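Long-range contacts in succinyl-CoA:3-ketoacid-coenzyme A transferase subunit B (Bacillus subtilis, PDB 3CDK), which probably transfers coenzyme A from succinyl-CoA to a 3-oxo acid, giving a 3-oxoacyl-CoA and succinate: residues 185-190 with 209-214; 14-19 with 38-43; 115-120 with 159-164. All coordinates share one frame; numbering follows the deposited sequence.

Contact 1 of 3, residues 185-190 with 209-214; sequences NGRMTL and DFAVSQ
Three backbone hydrogen bonds join residues 188-190 to 211-213 in parallel register, T189 beside A211 and L190 beside V212. A211 is gripped at both ends: its N donates to M188 O (2.8 Å), and its O receives L190 N at 2.8 Å, nearly along the C=O axis. S213 N closes the series on L190 O. Side chains pack on both faces. On one, T189 turns CG2 anti to its own N, which sets this methyl 3.7 Å from S213 CB, while OG1 faces A211 CB. On the other, the F210 ring is flanked at its two ortho carbons: M188 CE meets CD2 at the ring edge (3.5 Å) and L190 CB lies 4.0 Å from CD1. An alanine in place of T189 would lose OG1 and CG2 and would probably leave the A211 and S213 side chains less well packed on that face. Farther out, Y203 and F181 meet the F210 ring, V202 of helix 199-204 touches L190 and F210, and T189 is bonded through its backbone to D182. Polar linkage here is thus carried by main chain, pairing the two strands of one beta-alpha-beta unit at the sheet's end, whereas the side chains add apolar packing.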
loop_
_atom_site.group_PDB
_atom_site.type_symbol
_atom_site.label_atom_id
_atom_site.label_comp_id
_atom_site.label_asym_id
_atom_site.label_seq_id
_atom_site.Cartn_x
_atom_site.Cartn_y
_atom_site.Cartn_z
ATOM N N ASN B 185 8.251 1.021 31.324
ATOM C CA ASN B 185 6.868 1.336 31.679
ATOM C C ASN B 185 6.720 2.623 32.501
ATOM O O ASN B 185 6.225 2.600 33.618
ATOM C CB ASN B 185 6.185 0.139 32.384
ATOM C CG ASN B 185 4.859 -0.223 31.740
ATOM O OD1 ASN B 185 4.822 -0.817 30.651
ATOM N ND2 ASN B 185 3.761 0.149 32.394
ATOM N N GLY B 186 7.161 3.737 31.931
ATOM C CA GLY B 186 6.939 5.043 32.528
ATOM C C GLY B 186 8.084 5.520 33.386
ATOM O O GLY B 186 8.281 6.711 33.540
ATOM N N ARG B 187 8.841 4.599 33.959
ATOM C CA ARG B 187 9.853 4.988 34.936
ATOM C C ARG B 187 11.193 5.203 34.243
ATOM O O ARG B 187 11.548 4.476 33.320
ATOM C CB ARG B 187 9.956 3.938 36.064
ATOM C CG ARG B 187 10.835 2.700 35.729
ATOM C CD ARG B 187 10.431 1.411 36.469
ATOM N NE ARG B 187 10.581 1.468 37.937
ATOM C CZ ARG B 187 11.723 1.287 38.618
ATOM N NH1 ARG B 187 12.876 1.068 37.983
ATOM N NH2 ARG B 187 11.717 1.340 39.956
ATOM N N MET B 188 11.927 6.211 34.681
ATOM C CA MET B 188 13.256 6.454 34.163
ATOM C C MET B 188 14.286 5.970 35.186
ATOM O O MET B 188 14.107 6.110 36.408
ATOM C CB MET B 188 13.435 7.937 33.853
ATOM C CG MET B 188 14.731 8.298 33.163
ATOM S SD MET B 188 14.900 10.051 32.731
ATOM C CE MET B 188 14.821 10.849 34.316
ATOM N N THR B 189 15.374 5.402 34.674
ATOM C CA THR B 189 16.396 4.813 35.505
ATOM C C THR B 189 17.745 5.168 34.937
ATOM O O THR B 189 18.007 4.972 33.758
ATOM C CB THR B 189 16.239 3.302 35.530
ATOM O OG1 THR B 189 14.977 2.973 36.126
ATOM C CG2 THR B 189 17.360 2.650 36.310
ATOM N N LEU B 190 18.603 5.716 35.780
ATOM C CA LEU B 190 19.913 6.074 35.322
ATOM C C LEU B 190 20.723 4.812 35.290
ATOM O O LEU B 190 20.810 4.087 36.278
ATOM C CB LEU B 190 20.519 7.123 36.230
ATOM C CG LEU B 190 22.009 7.406 36.118
ATOM C CD1 LEU B 190 22.406 7.838 34.717
ATOM C CD2 LEU B 190 22.323 8.471 37.131
ATOM N N ASP B 209 12.597 12.921 37.397
ATOM C CA ASP B 209 12.779 11.898 38.440
ATOM C C ASP B 209 13.239 10.579 37.845
ATOM O O ASP B 209 12.649 10.072 36.861
ATOM C CB ASP B 209 11.454 11.581 39.120
ATOM C CG ASP B 209 11.198 12.427 40.322
ATOM O OD1 ASP B 209 11.946 13.409 40.530
ATOM O OD2 ASP B 209 10.244 12.092 41.065
ATOM N N PHE B 210 14.249 9.999 38.467
ATOM C CA PHE B 210 14.709 8.715 38.043
ATOM C C PHE B 210 15.153 7.844 39.201
ATOM O O PHE B 210 15.665 8.332 40.202
ATOM C CB PHE B 210 15.840 8.874 37.033
ATOM C CG PHE B 210 16.929 9.796 37.480
ATOM C CD1 PHE B 210 17.961 9.335 38.318
ATOM C CD2 PHE B 210 16.951 11.121 37.053
ATOM C CE1 PHE B 210 18.992 10.184 38.724
ATOM C CE2 PHE B 210 17.984 11.986 37.465
ATOM C CZ PHE B 210 19.003 11.519 38.305
ATOM N N ALA B 211 14.930 6.545 39.051
ATOM C CA ALA B 211 15.589 5.542 39.863
ATOM C C ALA B 211 17.046 5.454 39.424
ATOM O O ALA B 211 17.367 5.609 38.246
ATOM C CB ALA B 211 14.900 4.196 39.689
ATOM N N VAL B 212 17.956 5.242 40.358
ATOM C CA VAL B 212 19.283 4.874 39.898
ATOM C C VAL B 212 19.429 3.364 39.925
ATOM O O VAL B 212 19.090 2.721 40.912
ATOM C CB VAL B 212 20.440 5.732 40.456
ATOM C CG1 VAL B 212 19.947 6.708 41.512
ATOM C CG2 VAL B 212 21.599 4.874 40.899
ATOM N N SER B 213 19.876 2.820 38.796
ATOM C CA SER B 213 19.991 1.396 38.598
ATOM C C SER B 213 20.782 0.718 39.693
ATOM O O SER B 213 21.675 1.303 40.333
ATOM C CB SER B 213 20.630 1.090 37.255
ATOM O OG SER B 213 20.847 -0.297 37.100
ATOM N N GLN B 214 20.415 -0.544 39.881
ATOM C CA GLN B 214 21.057 -1.438 40.807
ATOM C C GLN B 214 22.586 -1.433 40.586
ATOM O O GLN B 214 23.357 -1.178 41.520
ATOM C CB GLN B 214 20.420 -2.823 40.627
ATOM C CG GLN B 214 20.366 -3.677 41.890
ATOM C CD GLN B 214 19.716 -2.988 43.108
ATOM O OE1 GLN B 214 18.644 -3.409 43.570
ATOM N NE2 GLN B 214 20.383 -1.955 43.651
#

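Contact 2 of 3, residues 14-19 with 38-43; sequences RAVQEI and EIPDGV
Van der Waals packing, largely apolar, carries the contact between the C-terminal part of helix 5-16 with the V16-I19 turn and loop 38-43. V16 has CG1 anti to its backbone N (chi1 177°), and its CG1 and P40 CD form an apolar pair at 4.0 Å; separately, both V16 methyls lie against the polar backbone O of E38. I19 divides its branches between two partners. Its CG2, anti to the backbone N, meets V43 CG1 at 3.7 Å, while CD1 at the end of the other branch reaches I39 CG1 at 4.2 Å. In both pairs the side chains cross at about a right angle. V35 touches V16 and I19 as well.

Main-chain hydrogen bonds shape each partner separately. I19 N bonds to V16 O (3.0 Å) in a type I turn that brings the V16 and I19 side chains to the same partner, and V43 N bonds to P40 O (2.9 Å), folding the loop so that V43 comes round to I19.

Ionic interactions lie away from the loop. R14 NH2 donates to E18 OE2 at 2.6 Å, nearly straight at 167°, with the oxygen close to the guanidinium plane and using its anti lone pair. R173 also pairs with OE2 and R141 with OE1, so E18 is likely to stay ionised, while R14 NH1 pairs with E192. In this alpha/beta CoA-transferase fold the helix and the turn pack on strands 141-145 and 102-105, A15 on I145, E18 and I19 on L102, and the loop is part of the connection between parallel neighbours 24-27 and 46-49.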
loop_
_atom_site.group_PDB
_atom_site.type_symbol
_atom_site.label_atom_id
_atom_site.label_comp_id
_atom_site.label_asym_id
_atom_site.label_seq_id
_atom_site.Cartn_x
_atom_site.Cartn_y
_atom_site.Cartn_z
ATOM N N ARG B 14 28.676 6.335 21.792
ATOM C CA ARG B 14 27.856 5.476 22.612
ATOM C C ARG B 14 26.672 4.902 21.833
ATOM O O ARG B 14 26.313 3.730 22.014
ATOM C CB ARG B 14 27.378 6.227 23.846
ATOM C CG ARG B 14 26.525 5.385 24.804
ATOM C CD ARG B 14 27.151 4.020 25.198
ATOM N NE ARG B 14 26.211 3.282 26.036
ATOM C CZ ARG B 14 25.096 2.699 25.586
ATOM N NH1 ARG B 14 24.301 2.074 26.438
ATOM N NH2 ARG B 14 24.761 2.739 24.290
ATOM N N ALA B 15 26.079 5.722 20.970
ATOM C CA ALA B 15 24.945 5.293 20.148
ATOM C C ALA B 15 25.313 4.132 19.209
ATOM O O ALA B 15 24.569 3.163 19.125
ATOM C CB ALA B 15 24.352 6.489 19.360
ATOM N N VAL B 16 26.469 4.223 18.536
ATOM C CA VAL B 16 26.932 3.162 17.621
ATOM C C VAL B 16 26.728 1.737 18.198
ATOM O O VAL B 16 26.312 0.810 17.501
ATOM C CB VAL B 16 28.427 3.336 17.239
ATOM C CG1 VAL B 16 28.878 2.197 16.369
ATOM C CG2 VAL B 16 28.633 4.604 16.505
ATOM N N GLN B 17 27.030 1.592 19.480
ATOM C CA GLN B 17 26.833 0.349 20.212
ATOM C C GLN B 17 25.407 -0.199 20.214
ATOM O O GLN B 17 25.182 -1.304 20.691
ATOM C CB GLN B 17 27.274 0.546 21.655
ATOM C CG GLN B 17 28.638 1.186 21.804
ATOM C CD GLN B 17 29.037 1.314 23.251
ATOM O OE1 GLN B 17 28.460 0.657 24.129
ATOM N NE2 GLN B 17 30.024 2.167 23.521
ATOM N N GLU B 18 24.448 0.562 19.702
ATOM C CA GLU B 18 23.081 0.073 19.670
ATOM C C GLU B 18 22.806 -0.762 18.410
ATOM O O GLU B 18 21.861 -1.574 18.370
ATOM C CB GLU B 18 22.076 1.216 19.821
ATOM C CG GLU B 18 22.254 2.093 21.070
ATOM C CD GLU B 18 21.910 1.398 22.386
ATOM O OE1 GLU B 18 20.768 0.922 22.537
ATOM O OE2 GLU B 18 22.782 1.350 23.293
ATOM N N ILE B 19 23.647 -0.605 17.421
ATOM C CA ILE B 19 23.498 -1.350 16.197
ATOM C C ILE B 19 24.085 -2.761 16.320
ATOM O O ILE B 19 25.285 -2.937 16.408
ATOM C CB ILE B 19 24.155 -0.532 15.099
ATOM C CG1 ILE B 19 23.298 0.712 14.850
ATOM C CG2 ILE B 19 24.255 -1.320 13.842
ATOM C CD1 ILE B 19 24.088 1.908 14.728
ATOM N N GLU B 38 30.784 5.587 11.978
ATOM C CA GLU B 38 31.500 4.828 12.986
ATOM C C GLU B 38 30.829 3.493 13.324
ATOM O O GLU B 38 30.937 2.962 14.430
ATOM C CB GLU B 38 31.933 5.703 14.189
ATOM C CG GLU B 38 33.135 6.680 13.885
ATOM C CD GLU B 38 34.524 5.986 13.631
ATOM O OE1 GLU B 38 34.630 4.732 13.703
ATOM O OE2 GLU B 38 35.530 6.704 13.360
ATOM N N ILE B 39 30.201 2.923 12.307
ATOM C CA ILE B 39 29.770 1.535 12.354
ATOM C C ILE B 39 30.935 0.624 11.990
ATOM O O ILE B 39 31.547 0.809 10.936
ATOM C CB ILE B 39 28.587 1.293 11.412
ATOM C CG1 ILE B 39 27.308 1.864 12.033
ATOM C CG2 ILE B 39 28.430 -0.183 11.118
ATOM C CD1 ILE B 39 26.204 2.131 11.043
ATOM N N PRO B 40 31.250 -0.353 12.866
ATOM C CA PRO B 40 32.423 -1.210 12.666
ATOM C C PRO B 40 32.163 -2.341 11.669
ATOM O O PRO B 40 31.029 -2.816 11.533
ATOM C CB PRO B 40 32.711 -1.773 14.070
ATOM C CG PRO B 40 31.613 -1.229 14.979
ATOM C CD PRO B 40 30.523 -0.709 14.098
ATOM N N ASP B 41 33.228 -2.767 10.996
ATOM C CA ASP B 41 33.145 -3.704 9.883
ATOM C C ASP B 41 32.507 -5.047 10.188
ATOM O O ASP B 41 31.883 -5.638 9.310
ATOM C CB ASP B 41 34.522 -3.910 9.257
ATOM C CG ASP B 41 34.824 -2.886 8.175
ATOM O OD1 ASP B 41 33.963 -2.008 7.928
ATOM O OD2 ASP B 41 35.915 -2.972 7.563
ATOM N N GLY B 42 32.671 -5.539 11.413
ATOM C CA GLY B 42 31.966 -6.754 11.829
ATOM C C GLY B 42 30.467 -6.672 11.568
ATOM O O GLY B 42 29.839 -7.653 11.158
ATOM N N VAL B 43 29.916 -5.474 11.756
ATOM C CA VAL B 43 28.474 -5.265 11.804
ATOM C C VAL B 43 27.819 -4.921 10.438
ATOM O O VAL B 43 28.101 -3.870 9.857
ATOM C CB VAL B 43 28.106 -4.213 12.913
ATOM C CG1 VAL B 43 26.592 -4.046 13.023
ATOM C CG2 VAL B 43 28.697 -4.612 14.276
#

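Contact 3 of 3, residues 115-120 with 159-164; sequences DLANWM and KTCSLP
P164 is the tight end of this contact, resting on two neighbouring side chains of the 115-120 segment. W119, with CG in the crowded position between backbone N and carbonyl carbon (chi1 67°), crosses the proline at about a right angle; its CZ2 lies 4.0 Å from P164 CB. Beside it, M120 SD meets P164 CG at 3.7 Å. M120 also lays its CB over one face of the indole, 3.7 Å above the plane and toward the rim, while W119 NE1 is fixed by a hydrogen bond to L165 O. A117 CB points toward the backbone of P164 and touches its O.

Packing thins toward the start of 159-164. A117 CB touches L163 CB at 4.1 Å and C161 SG at 4.0 Å; S162, between the two, points away and its OG bonds to E109, and T160 also points away. Part of the join is made through water: one molecule accepts from M120 N (3.0 Å) and donates to P164 O (2.6 Å), tying the two backbones together. W119 additionally packs on a polar side chain of a neighbouring subunit.

The contact lies at the margin of a three-stranded mixed sheet: the loop leaving outer strand 157-158 packs on the other outer strand, 116-117, and the residues after it; the N118 side chain lies about 10 Å from that of E50, the predicted active-site residue.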
loop_
_atom_site.group_PDB
_atom_site.type_symbol
_atom_site.label_atom_id
_atom_site.label_comp_id
_atom_site.label_asym_id
_atom_site.label_seq_id
_atom_site.Cartn_x
_atom_site.Cartn_y
_atom_site.Cartn_z
ATOM N N ASP B 115 8.468 10.441 27.161
ATOM C CA ASP B 115 7.969 11.296 26.071
ATOM C C ASP B 115 9.159 11.945 25.395
ATOM O O ASP B 115 10.242 12.117 26.017
ATOM C CB ASP B 115 7.073 12.425 26.574
ATOM C CG ASP B 115 5.843 11.940 27.292
ATOM O OD1 ASP B 115 5.498 10.739 27.208
ATOM O OD2 ASP B 115 5.203 12.787 27.943
ATOM N N LEU B 116 8.953 12.303 24.136
ATOM C CA LEU B 116 9.932 13.006 23.349
ATOM C C LEU B 116 9.338 14.209 22.656
ATOM O O LEU B 116 8.189 14.238 22.325
ATOM C CB LEU B 116 10.530 12.068 22.328
ATOM C CG LEU B 116 11.376 12.683 21.220
ATOM C CD1 LEU B 116 12.736 13.065 21.647
ATOM C CD2 LEU B 116 11.449 11.745 20.082
ATOM N N ALA B 117 10.153 15.212 22.446
ATOM C CA ALA B 117 9.707 16.426 21.852
ATOM C C ALA B 117 10.832 16.928 20.980
ATOM O O ALA B 117 11.821 17.382 21.492
ATOM C CB ALA B 117 9.388 17.421 22.905
ATOM N N ASN B 118 10.710 16.848 19.660
ATOM C CA ASN B 118 11.817 17.287 18.835
ATOM C C ASN B 118 11.439 17.896 17.515
ATOM O O ASN B 118 12.257 17.943 16.623
ATOM C CB ASN B 118 12.806 16.151 18.608
ATOM C CG ASN B 118 12.342 15.178 17.578
ATOM O OD1 ASN B 118 13.005 14.195 17.303
ATOM N ND2 ASN B 118 11.203 15.445 16.990
ATOM N N TRP B 119 10.214 18.373 17.371
ATOM C CA TRP B 119 9.865 18.963 16.096
ATOM C C TRP B 119 9.616 20.455 16.086
ATOM O O TRP B 119 9.713 21.072 15.053
ATOM C CB TRP B 119 8.726 18.207 15.432
ATOM C CG TRP B 119 7.429 18.283 16.117
ATOM C CD1 TRP B 119 7.088 17.680 17.259
ATOM C CD2 TRP B 119 6.277 18.977 15.667
ATOM N NE1 TRP B 119 5.804 17.959 17.568
ATOM C CE2 TRP B 119 5.279 18.759 16.600
ATOM C CE3 TRP B 119 5.998 19.768 14.559
ATOM C CZ2 TRP B 119 4.014 19.309 16.478
ATOM C CZ3 TRP B 119 4.734 20.313 14.437
ATOM C CH2 TRP B 119 3.763 20.080 15.386
ATOM N N MET B 120 9.311 21.049 17.228
ATOM C CA MET B 120 8.822 22.407 17.214
ATOM C C MET B 120 9.119 23.168 18.488
ATOM O O MET B 120 8.957 22.646 19.574
ATOM C CB MET B 120 7.317 22.396 16.967
ATOM C CG MET B 120 6.679 23.765 16.962
ATOM S SD MET B 120 4.904 23.703 17.030
ATOM C CE MET B 120 4.520 23.720 15.296
ATOM N N LYS B 159 10.568 16.536 34.043
ATOM C CA LYS B 159 9.387 15.858 34.556
ATOM C C LYS B 159 8.384 15.816 33.451
ATOM O O LYS B 159 7.938 14.765 33.045
ATOM C CB LYS B 159 8.750 16.620 35.717
ATOM C CG LYS B 159 9.417 16.410 37.031
ATOM C CD LYS B 159 8.416 16.223 38.170
ATOM C CE LYS B 159 9.118 15.560 39.326
ATOM N NZ LYS B 159 8.768 16.185 40.648
ATOM N N THR B 160 8.035 16.981 32.953
ATOM C CA THR B 160 7.044 17.086 31.920
ATOM C C THR B 160 7.605 17.971 30.797
ATOM O O THR B 160 8.330 18.921 31.059
ATOM C CB THR B 160 5.704 17.579 32.503
ATOM O OG1 THR B 160 4.873 18.037 31.441
ATOM C CG2 THR B 160 5.885 18.724 33.475
ATOM N N CYS B 161 7.311 17.633 29.546
ATOM C CA CYS B 161 7.878 18.385 28.424
ATOM C C CYS B 161 7.203 19.725 28.295
ATOM O O CYS B 161 5.999 19.814 28.496
ATOM C CB CYS B 161 7.739 17.618 27.115
ATOM S SG CYS B 161 9.099 16.480 26.816
ATOM N N SER B 162 7.970 20.765 27.964
ATOM C CA SER B 162 7.393 22.088 27.746
ATOM C C SER B 162 7.149 22.364 26.255
ATOM O O SER B 162 6.550 23.359 25.885
ATOM C CB SER B 162 8.274 23.155 28.361
ATOM O OG SER B 162 9.521 23.120 27.731
ATOM N N LEU B 163 7.586 21.459 25.398
ATOM C CA LEU B 163 7.460 21.672 23.963
ATOM C C LEU B 163 6.471 20.705 23.327
ATOM O O LEU B 163 6.180 19.654 23.876
ATOM C CB LEU B 163 8.834 21.504 23.309
ATOM C CG LEU B 163 9.915 22.493 23.744
ATOM C CD1 LEU B 163 11.236 22.041 23.164
ATOM C CD2 LEU B 163 9.598 23.926 23.317
ATOM N N PRO B 164 5.958 21.042 22.155
ATOM C CA PRO B 164 5.072 20.110 21.468
ATOM C C PRO B 164 5.683 18.730 21.371
ATOM O O PRO B 164 6.864 18.609 21.041
ATOM C CB PRO B 164 4.954 20.715 20.071
ATOM C CG PRO B 164 5.065 22.165 20.344
ATOM C CD PRO B 164 6.141 22.279 21.397
HETATM O O HOH W 1 8.940 19.435 19.706
#

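Along the chain the contacts follow in series: contact 2 closes first, then contact 3, then contact 1. Contact 1 is part of the large mixed sheet, joining its last two strands along the chain, 187-193 and 211-212, and contact 2 packs beside its parallel strands; their centres are 25 Å apart. Contact 3 lies at the separate three-stranded sheet, across the chain's centre from contact 2, with centres 28 Å apart. Contacts 1 and 3, 19 Å between centres, touch where D209 OD1 meets K159 CE at 3.8 Å, so the loop after strand 157-158 borders the residues leading into strand 211-212. Contact 2 is a separate join, in the N-terminal helix region, while 1 and 3 meet at one point.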